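Local coordinates for protein ADP-ribosyltransferase (Staphylococcus aureus, PDB 1OJQ) that transfers the ADP-ribose group of NAD+ to a target protein, as a C3-type exoenzyme from Staphylococcus aureus, at residues 25-38 with 164-176. Sequence-based numbering, arbitrary orientation. Where two conformers were deposited one is given.
Sequences YSSKDKMAIYNYTK and AAYIDSKELTAYP
In T37, chi1 of 68° sets OG1 between the backbone N and carbonyl carbon and leaves CG2 pointing at I167 CD1, while Y34, with CG anti to its backbone N (chi1 -168°), brings its ring obliquely up to T173 C and A174 CB. T37 OG1 takes a nearly straight bond from A174 N (2.8 Å, 171°) and gives its own proton to Y34 O one turn back (2.7 Å). Beside it T173 OG1 accepts from Y175 N, an ST turn that shapes the loop. L172 O rests against the helix, 3.0 Å from Y34 CA in a CA-H...O contact. Further in, I33 CG2 meets I167 CG2 (3.6 Å). The L172 methyls divide: CD1 lies against Y25 CE1, CD2 against K30 CG (3.7 Å), and I20 of helix 9-23 touches the same leucine. A water bridges Y25 OH and Y166 N. Helix 27-38 is thus joined to the loop between strands 165-166 and 180-183. With its proton spent on Y34 O and a lone pair taken by A174 N, the T37 hydroxyl has its orientation set from both segments; this probably presets T37, which binds NAD+ in the complex of this protein, beside the loop whose I167 packs on E180, another NAD+ residue.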
ATOM      1  N   TYR A  25     -17.829  12.738  -0.797  1.00 10.41           N
ATOM      2  CA  TYR A  25     -17.327  12.684  -2.153  1.00 13.40           C
ATOM      3  C   TYR A  25     -18.330  13.277  -3.155  1.00 13.94           C
ATOM      4  O   TYR A  25     -19.521  13.008  -3.025  1.00 14.66           O
ATOM      5  CB  TYR A  25     -17.039  11.235  -2.564  1.00 11.29           C
ATOM      6  CG  TYR A  25     -15.832  10.605  -1.922  1.00  7.96           C
ATOM      7  CD1 TYR A  25     -15.889   9.270  -1.541  1.00 14.96           C
ATOM      8  CD2 TYR A  25     -14.667  11.329  -1.718  1.00  5.61           C
ATOM      9  CE1 TYR A  25     -14.796   8.654  -0.951  1.00  9.70           C
ATOM     10  CE2 TYR A  25     -13.568  10.727  -1.124  1.00  3.34           C
ATOM     11  CZ  TYR A  25     -13.650   9.404  -0.753  1.00  3.22           C
ATOM     12  OH  TYR A  25     -12.567   8.789  -0.164  1.00 10.86           O
ATOM     13  N   SER A  26     -17.807  14.012  -4.121  1.00 10.94           N
ATOM     14  CA  SER A  26     -18.546  14.498  -5.277  1.00 13.65           C
ATOM     15  C   SER A  26     -18.568  13.467  -6.398  1.00 17.04           C
ATOM     16  O   SER A  26     -17.889  12.447  -6.320  1.00  8.44           O
ATOM     17  CB  SER A  26     -17.877  15.772  -5.808  1.00  7.70           C
ATOM     18  OG  SER A  26     -16.638  15.379  -6.406  1.00 14.40           O
ATOM     19  N   SER A  27     -19.323  13.710  -7.467  1.00 12.77           N
ATOM     20  CA  SER A  27     -19.332  12.770  -8.589  1.00 11.16           C
ATOM     21  C   SER A  27     -17.942  12.645  -9.185  1.00 10.81           C
ATOM     22  O   SER A  27     -17.532  11.557  -9.615  1.00  7.27           O
ATOM     23  CB  SER A  27     -20.322  13.234  -9.661  0.33 11.11           C
ATOM     24  OG  SER A  27     -21.634  13.292  -9.126  0.33 12.41           O
ATOM     25  N   LYS A  28     -17.196  13.761  -9.219  1.00  9.82           N
ATOM     26  CA  LYS A  28     -15.846  13.684  -9.784  1.00 10.13           C
ATOM     27  C   LYS A  28     -14.898  12.850  -8.931  1.00  8.84           C
ATOM     28  O   LYS A  28     -14.061  12.130  -9.481  1.00  8.13           O
ATOM     29  CB  LYS A  28     -15.290  15.112  -9.919  1.00 21.78           C
ATOM     30  CG  LYS A  28     -15.191  15.570 -11.371  1.00 26.98           C
ATOM     31  CD  LYS A  28     -13.758  15.345 -11.863  1.00 20.42           C
ATOM     32  CE  LYS A  28     -13.701  15.463 -13.377  1.00 22.05           C
ATOM     33  NZ  LYS A  28     -12.599  14.654 -13.951  1.00 51.25           N
ATOM     34  N   ASP A  29     -15.040  12.970  -7.613  1.00  8.43           N
ATOM     35  CA  ASP A  29     -14.278  12.162  -6.668  1.00  8.78           C
ATOM     36  C   ASP A  29     -14.496  10.686  -6.981  1.00  9.58           C
ATOM     37  O   ASP A  29     -13.592   9.860  -7.077  1.00  7.72           O
ATOM     38  CB  ASP A  29     -14.694  12.443  -5.231  1.00  9.66           C
ATOM     39  CG  ASP A  29     -14.231  13.772  -4.679  1.00 10.05           C
ATOM     40  OD1 ASP A  29     -13.108  14.189  -5.008  1.00 11.82           O
ATOM     41  OD2 ASP A  29     -14.995  14.395  -3.906  1.00 12.16           O
ATOM     42  N   LYS A  30     -15.773  10.341  -7.146  1.00  6.03           N
ATOM     43  CA  LYS A  30     -16.079   8.923  -7.393  1.00  9.95           C
ATOM     44  C   LYS A  30     -15.440   8.404  -8.667  1.00  8.14           C
ATOM     45  O   LYS A  30     -14.878   7.311  -8.702  1.00  9.02           O
ATOM     46  CB  LYS A  30     -17.603   8.780  -7.470  1.00  8.88           C
ATOM     47  CG  LYS A  30     -18.264   9.049  -6.119  1.00 11.78           C
ATOM     48  CD  LYS A  30     -19.656   8.434  -6.161  1.00 27.49           C
ATOM     49  CE  LYS A  30     -20.722   9.515  -6.099  1.00 34.31           C
ATOM     50  NZ  LYS A  30     -22.076   8.896  -6.277  1.00 30.87           N
ATOM     51  N   MET A  31     -15.524   9.223  -9.716  1.00  9.54           N
ATOM     52  CA  MET A  31     -14.985   8.876 -11.020  1.00 11.00           C
ATOM     53  C   MET A  31     -13.473   8.707 -10.980  1.00  6.17           C
ATOM     54  O   MET A  31     -12.910   7.797 -11.596  1.00  9.86           O
ATOM     55  CB  MET A  31     -15.336   9.964 -12.033  1.00  9.88           C
ATOM     56  CG  MET A  31     -14.736   9.858 -13.416  1.00 11.02           C
ATOM     57  SD  MET A  31     -14.984  11.427 -14.313  1.00 20.93           S
ATOM     58  CE  MET A  31     -13.296  11.844 -14.735  1.00 29.65           C
ATOM     59  N   ALA A  32     -12.813   9.622 -10.274  1.00  8.14           N
ATOM     60  CA  ALA A  32     -11.363   9.557 -10.171  1.00  4.26           C
ATOM     61  C   ALA A  32     -10.922   8.283  -9.474  1.00  7.88           C
ATOM     62  O   ALA A  32     -10.000   7.630  -9.952  1.00  6.13           O
ATOM     63  CB  ALA A  32     -10.819  10.724  -9.352  1.00  8.79           C
ATOM     64  N   ILE A  33     -11.554   7.989  -8.330  1.00  3.90           N
ATOM     65  CA  ILE A  33     -11.112   6.780  -7.624  1.00  3.45           C
ATOM     66  C   ILE A  33     -11.406   5.559  -8.484  1.00  5.14           C
ATOM     67  O   ILE A  33     -10.557   4.673  -8.636  1.00  8.46           O
ATOM     68  CB  ILE A  33     -11.803   6.640  -6.260  1.00  5.10           C
ATOM     69  CG1 ILE A  33     -11.444   7.783  -5.299  1.00  7.07           C
ATOM     70  CG2 ILE A  33     -11.544   5.282  -5.621  1.00  7.48           C
ATOM     71  CD1 ILE A  33     -12.446   7.891  -4.152  1.00  6.92           C
ATOM     72  N   TYR A  34     -12.600   5.484  -9.065  1.00  4.71           N
ATOM     73  CA  TYR A  34     -12.964   4.286  -9.840  1.00  5.76           C
ATOM     74  C   TYR A  34     -11.979   4.097 -10.985  1.00  7.30           C
ATOM     75  O   TYR A  34     -11.438   3.015 -11.195  1.00  8.82           O
ATOM     76  CB  TYR A  34     -14.398   4.362 -10.382  1.00  7.03           C
ATOM     77  CG  TYR A  34     -14.862   3.027 -10.920  1.00  5.95           C
ATOM     78  CD1 TYR A  34     -15.514   2.109 -10.101  1.00  5.70           C
ATOM     79  CD2 TYR A  34     -14.650   2.664 -12.246  1.00  8.82           C
ATOM     80  CE1 TYR A  34     -15.943   0.880 -10.556  1.00  6.96           C
ATOM     81  CE2 TYR A  34     -15.074   1.436 -12.721  1.00  7.96           C
ATOM     82  CZ  TYR A  34     -15.718   0.552 -11.885  1.00  9.41           C
ATOM     83  OH  TYR A  34     -16.136  -0.657 -12.375  1.00  8.69           O
ATOM     84  N   ASN A  35     -11.753   5.145 -11.768  1.00  7.42           N
ATOM     85  CA  ASN A  35     -10.836   5.030 -12.901  1.00  8.32           C
ATOM     86  C   ASN A  35      -9.433   4.626 -12.466  1.00  9.15           C
ATOM     87  O   ASN A  35      -8.764   3.869 -13.177  1.00  7.21           O
ATOM     88  CB  ASN A  35     -10.785   6.334 -13.700  1.00  6.32           C
ATOM     89  CG  ASN A  35     -12.038   6.514 -14.534  1.00  9.21           C
ATOM     90  OD1 ASN A  35     -12.753   5.558 -14.862  1.00 13.17           O
ATOM     91  ND2 ASN A  35     -12.319   7.767 -14.869  1.00 14.23           N
ATOM     92  N   TYR A  36      -8.972   5.106 -11.315  1.00  7.11           N
ATOM     93  CA  TYR A  36      -7.663   4.683 -10.818  1.00  6.95           C
ATOM     94  C   TYR A  36      -7.645   3.180 -10.580  1.00  6.36           C
ATOM     95  O   TYR A  36      -6.695   2.491 -10.978  1.00  8.96           O
ATOM     96  CB  TYR A  36      -7.264   5.486  -9.550  1.00  6.84           C
ATOM     97  CG  TYR A  36      -5.847   5.088  -9.159  1.00  6.08           C
ATOM     98  CD1 TYR A  36      -4.769   5.697  -9.796  1.00  8.41           C
ATOM     99  CD2 TYR A  36      -5.595   4.122  -8.202  1.00  5.25           C
ATOM    100  CE1 TYR A  36      -3.467   5.338  -9.453  1.00 10.43           C
ATOM    101  CE2 TYR A  36      -4.300   3.754  -7.861  1.00  9.01           C
ATOM    102  CZ  TYR A  36      -3.245   4.373  -8.491  1.00  8.39           C
ATOM    103  OH  TYR A  36      -1.951   4.010  -8.163  1.00  9.91           O
ATOM    104  N   THR A  37      -8.665   2.651  -9.906  1.00  6.24           N
ATOM    105  CA  THR A  37      -8.708   1.223  -9.601  1.00  7.07           C
ATOM    106  C   THR A  37      -8.760   0.370 -10.866  1.00 11.99           C
ATOM    107  O   THR A  37      -8.218  -0.733 -10.829  1.00 12.72           O
ATOM    108  CB  THR A  37      -9.894   0.809  -8.714  1.00 10.04           C
ATOM    109  OG1 THR A  37     -11.135   0.958  -9.432  1.00  8.13           O
ATOM    110  CG2 THR A  37      -9.957   1.677  -7.463  1.00  8.27           C
ATOM    111  N   LYS A  38      -9.350   0.849 -11.949  1.00  8.48           N
ATOM    112  CA  LYS A  38      -9.431   0.151 -13.217  1.00 11.77           C
ATOM    113  C   LYS A  38      -8.087  -0.003 -13.934  1.00 10.05           C
ATOM    114  O   LYS A  38      -7.861  -0.999 -14.598  1.00 13.08           O
ATOM    115  CB  LYS A  38     -10.287   0.944 -14.219  1.00  9.93           C
ATOM    116  CG  LYS A  38     -11.731   1.174 -13.874  1.00 20.73           C
ATOM    117  CD  LYS A  38     -12.355   2.038 -14.971  1.00 31.35           C
ATOM    118  CE  LYS A  38     -12.775   1.190 -16.159  1.00 23.20           C
ATOM    119  NZ  LYS A  38     -13.327   2.060 -17.246  1.00 13.39           N
ATOM    120  N   ALA A 164      -5.912   9.600   3.924  1.00  5.79           N
ATOM    121  CA  ALA A 164      -6.151   8.235   3.431  1.00 10.72           C
ATOM    122  C   ALA A 164      -7.587   8.106   2.924  1.00  7.86           C
ATOM    123  O   ALA A 164      -8.493   8.645   3.566  1.00  8.40           O
ATOM    124  CB  ALA A 164      -5.896   7.230   4.539  1.00  8.42           C
ATOM    125  N   ALA A 165      -7.804   7.430   1.816  1.00  4.85           N
ATOM    126  CA  ALA A 165      -9.162   7.240   1.306  1.00  8.25           C
ATOM    127  C   ALA A 165      -9.572   5.774   1.455  1.00  8.02           C
ATOM    128  O   ALA A 165      -8.867   4.890   0.978  1.00  6.54           O
ATOM    129  CB  ALA A 165      -9.315   7.583  -0.171  1.00  5.70           C
ATOM    130  N   TYR A 166     -10.709   5.537   2.106  1.00  4.90           N
ATOM    131  CA  TYR A 166     -11.215   4.164   2.080  1.00  8.50           C
ATOM    132  C   TYR A 166     -12.130   4.032   0.871  1.00  9.96           C
ATOM    133  O   TYR A 166     -13.063   4.834   0.797  1.00  7.31           O
ATOM    134  CB  TYR A 166     -11.995   3.808   3.333  1.00 11.67           C
ATOM    135  CG  TYR A 166     -12.660   2.446   3.342  1.00 11.04           C
ATOM    136  CD1 TYR A 166     -11.925   1.289   3.610  1.00  6.71           C
ATOM    137  CD2 TYR A 166     -14.022   2.302   3.094  1.00 11.37           C
ATOM    138  CE1 TYR A 166     -12.557   0.053   3.621  1.00  8.20           C
ATOM    139  CE2 TYR A 166     -14.654   1.069   3.118  1.00 12.92           C
ATOM    140  CZ  TYR A 166     -13.910  -0.070   3.381  1.00 10.70           C
ATOM    141  OH  TYR A 166     -14.507  -1.309   3.401  1.00  7.54           O
ATOM    142  N   ILE A 167     -11.837   3.056   0.012  1.00  7.38           N
ATOM    143  CA  ILE A 167     -12.570   3.058  -1.239  1.00  6.05           C
ATOM    144  C   ILE A 167     -13.344   1.780  -1.499  1.00  6.85           C
ATOM    145  O   ILE A 167     -13.742   1.566  -2.651  1.00  8.95           O
ATOM    146  CB  ILE A 167     -11.584   3.347  -2.398  1.00  5.91           C
ATOM    147  CG1 ILE A 167     -10.582   2.222  -2.651  1.00  9.11           C
ATOM    148  CG2 ILE A 167     -10.867   4.678  -2.158  1.00  7.81           C
ATOM    149  CD1 ILE A 167      -9.723   2.481  -3.885  1.00  9.12           C
ATOM    150  N   ASP A 168     -13.595   0.937  -0.504  1.00  5.59           N
ATOM    151  CA  ASP A 168     -14.303  -0.304  -0.794  1.00  5.97           C
ATOM    152  C   ASP A 168     -15.819  -0.097  -0.734  1.00  8.79           C
ATOM    153  O   ASP A 168     -16.476  -0.534   0.206  1.00 10.72           O
ATOM    154  CB  ASP A 168     -13.865  -1.415   0.165  1.00  6.39           C
ATOM    155  CG  ASP A 168     -14.182  -2.787  -0.384  1.00  7.94           C
ATOM    156  OD1 ASP A 168     -14.681  -2.884  -1.528  1.00  7.46           O
ATOM    157  OD2 ASP A 168     -13.924  -3.800   0.306  1.00 10.31           O
ATOM    158  N   SER A 169     -16.321   0.547  -1.775  1.00 11.87           N
ATOM    159  CA  SER A 169     -17.745   0.740  -2.052  1.00  8.58           C
ATOM    160  C   SER A 169     -17.943   0.509  -3.539  1.00  9.33           C
ATOM    161  O   SER A 169     -17.002   0.696  -4.328  1.00  7.92           O
ATOM    162  CB  SER A 169     -18.173   2.132  -1.600  1.00 13.86           C
ATOM    163  OG  SER A 169     -19.576   2.304  -1.680  1.00 13.19           O
ATOM    164  N   LYS A 170     -19.134   0.084  -3.968  1.00  7.80           N
ATOM    165  CA  LYS A 170     -19.218  -0.466  -5.313  1.00  9.19           C
ATOM    166  C   LYS A 170     -19.133   0.595  -6.388  1.00 12.62           C
ATOM    167  O   LYS A 170     -18.798   0.228  -7.515  1.00 15.72           O
ATOM    168  CB  LYS A 170     -20.512  -1.270  -5.491  1.00 18.52           C
ATOM    169  CG  LYS A 170     -20.657  -2.427  -4.519  1.00 34.46           C
ATOM    170  CD  LYS A 170     -20.377  -3.773  -5.158  1.00 41.33           C
ATOM    171  CE  LYS A 170     -19.951  -4.800  -4.115  1.00 45.53           C
ATOM    172  NZ  LYS A 170     -20.358  -6.176  -4.508  1.00 49.93           N
ATOM    173  N   GLU A 171     -19.400   1.852  -6.052  1.00 10.10           N
ATOM    174  CA  GLU A 171     -19.274   2.896  -7.060  1.00  7.37           C
ATOM    175  C   GLU A 171     -17.885   3.517  -7.110  1.00 10.48           C
ATOM    176  O   GLU A 171     -17.599   4.355  -7.985  1.00 11.24           O
ATOM    177  CB  GLU A 171     -20.347   3.955  -6.791  1.00 13.82           C
ATOM    178  CG  GLU A 171     -19.941   4.958  -5.725  1.00 18.32           C
ATOM    179  CD  GLU A 171     -20.134   4.431  -4.314  1.00 22.25           C
ATOM    180  OE1 GLU A 171     -20.035   5.251  -3.373  1.00 25.64           O
ATOM    181  OE2 GLU A 171     -20.377   3.223  -4.117  1.00 16.56           O
ATOM    182  N   LEU A 172     -17.000   3.145  -6.183  1.00  8.65           N
ATOM    183  CA  LEU A 172     -15.665   3.696  -6.071  1.00  7.26           C
ATOM    184  C   LEU A 172     -14.583   2.751  -6.621  1.00  9.85           C
ATOM    185  O   LEU A 172     -13.536   3.260  -7.026  1.00  9.91           O
ATOM    186  CB  LEU A 172     -15.284   4.004  -4.615  1.00  7.42           C
ATOM    187  CG  LEU A 172     -16.181   4.985  -3.859  1.00  8.20           C
ATOM    188  CD1 LEU A 172     -15.641   5.209  -2.447  1.00  5.58           C
ATOM    189  CD2 LEU A 172     -16.309   6.295  -4.623  1.00  8.94           C
ATOM    190  N   THR A 173     -14.804   1.431  -6.595  1.00  6.41           N
ATOM    191  CA  THR A 173     -13.719   0.527  -7.029  1.00  6.91           C
ATOM    192  C   THR A 173     -14.172  -0.539  -8.017  1.00  6.56           C
ATOM    193  O   THR A 173     -15.255  -1.099  -7.871  1.00  6.02           O
ATOM    194  CB  THR A 173     -13.048  -0.158  -5.815  1.00  7.04           C
ATOM    195  OG1 THR A 173     -11.989  -1.003  -6.295  1.00  8.01           O
ATOM    196  CG2 THR A 173     -14.002  -1.044  -5.045  1.00  9.63           C
ATOM    197  N   ALA A 174     -13.330  -0.802  -9.019  1.00  6.25           N
ATOM    198  CA  ALA A 174     -13.563  -1.857  -9.995  1.00 10.67           C
ATOM    199  C   ALA A 174     -13.272  -3.227  -9.385  1.00 14.19           C
ATOM    200  O   ALA A 174     -13.552  -4.268 -10.000  1.00  8.91           O
ATOM    201  CB  ALA A 174     -12.720  -1.622 -11.246  1.00 12.38           C
ATOM    202  N   TYR A 175     -12.718  -3.204  -8.171  1.00 10.81           N
ATOM    203  CA  TYR A 175     -12.311  -4.422  -7.477  1.00  8.42           C
ATOM    204  C   TYR A 175     -12.840  -4.495  -6.050  1.00 12.41           C
ATOM    205  O   TYR A 175     -12.036  -4.436  -5.114  1.00  7.37           O
ATOM    206  CB  TYR A 175     -10.769  -4.493  -7.441  1.00  8.22           C
ATOM    207  CG  TYR A 175     -10.226  -4.756  -8.831  1.00 11.11           C
ATOM    208  CD1 TYR A 175     -10.024  -3.699  -9.716  1.00 10.71           C
ATOM    209  CD2 TYR A 175      -9.935  -6.048  -9.243  1.00 16.67           C
ATOM    210  CE1 TYR A 175      -9.537  -3.903 -10.995  1.00 11.79           C
ATOM    211  CE2 TYR A 175      -9.449  -6.263 -10.525  1.00 22.93           C
ATOM    212  CZ  TYR A 175      -9.253  -5.202 -11.379  1.00 21.26           C
ATOM    213  OH  TYR A 175      -8.770  -5.421 -12.645  1.00 14.71           O
ATOM    214  N   PRO A 176     -14.153  -4.606  -5.917  1.00 13.02           N
ATOM    215  CA  PRO A 176     -14.797  -4.611  -4.598  1.00 11.21           C
ATOM    216  C   PRO A 176     -14.357  -5.790  -3.735  1.00 12.86           C
ATOM    217  O   PRO A 176     -14.015  -6.855  -4.237  1.00 10.10           O
ATOM    218  CB  PRO A 176     -16.295  -4.760  -4.893  1.00 16.19           C
ATOM    219  CG  PRO A 176     -16.359  -5.264  -6.293  1.00 22.67           C
ATOM    220  CD  PRO A 176     -15.141  -4.725  -7.004  1.00 14.65           C
TER
HETATM  221  O   HOH W   1     -12.466   7.672   2.451  1.00 10.84           O
HETATM  222  O   HOH W   2      -8.119  -3.438 -14.259  1.00 24.89           O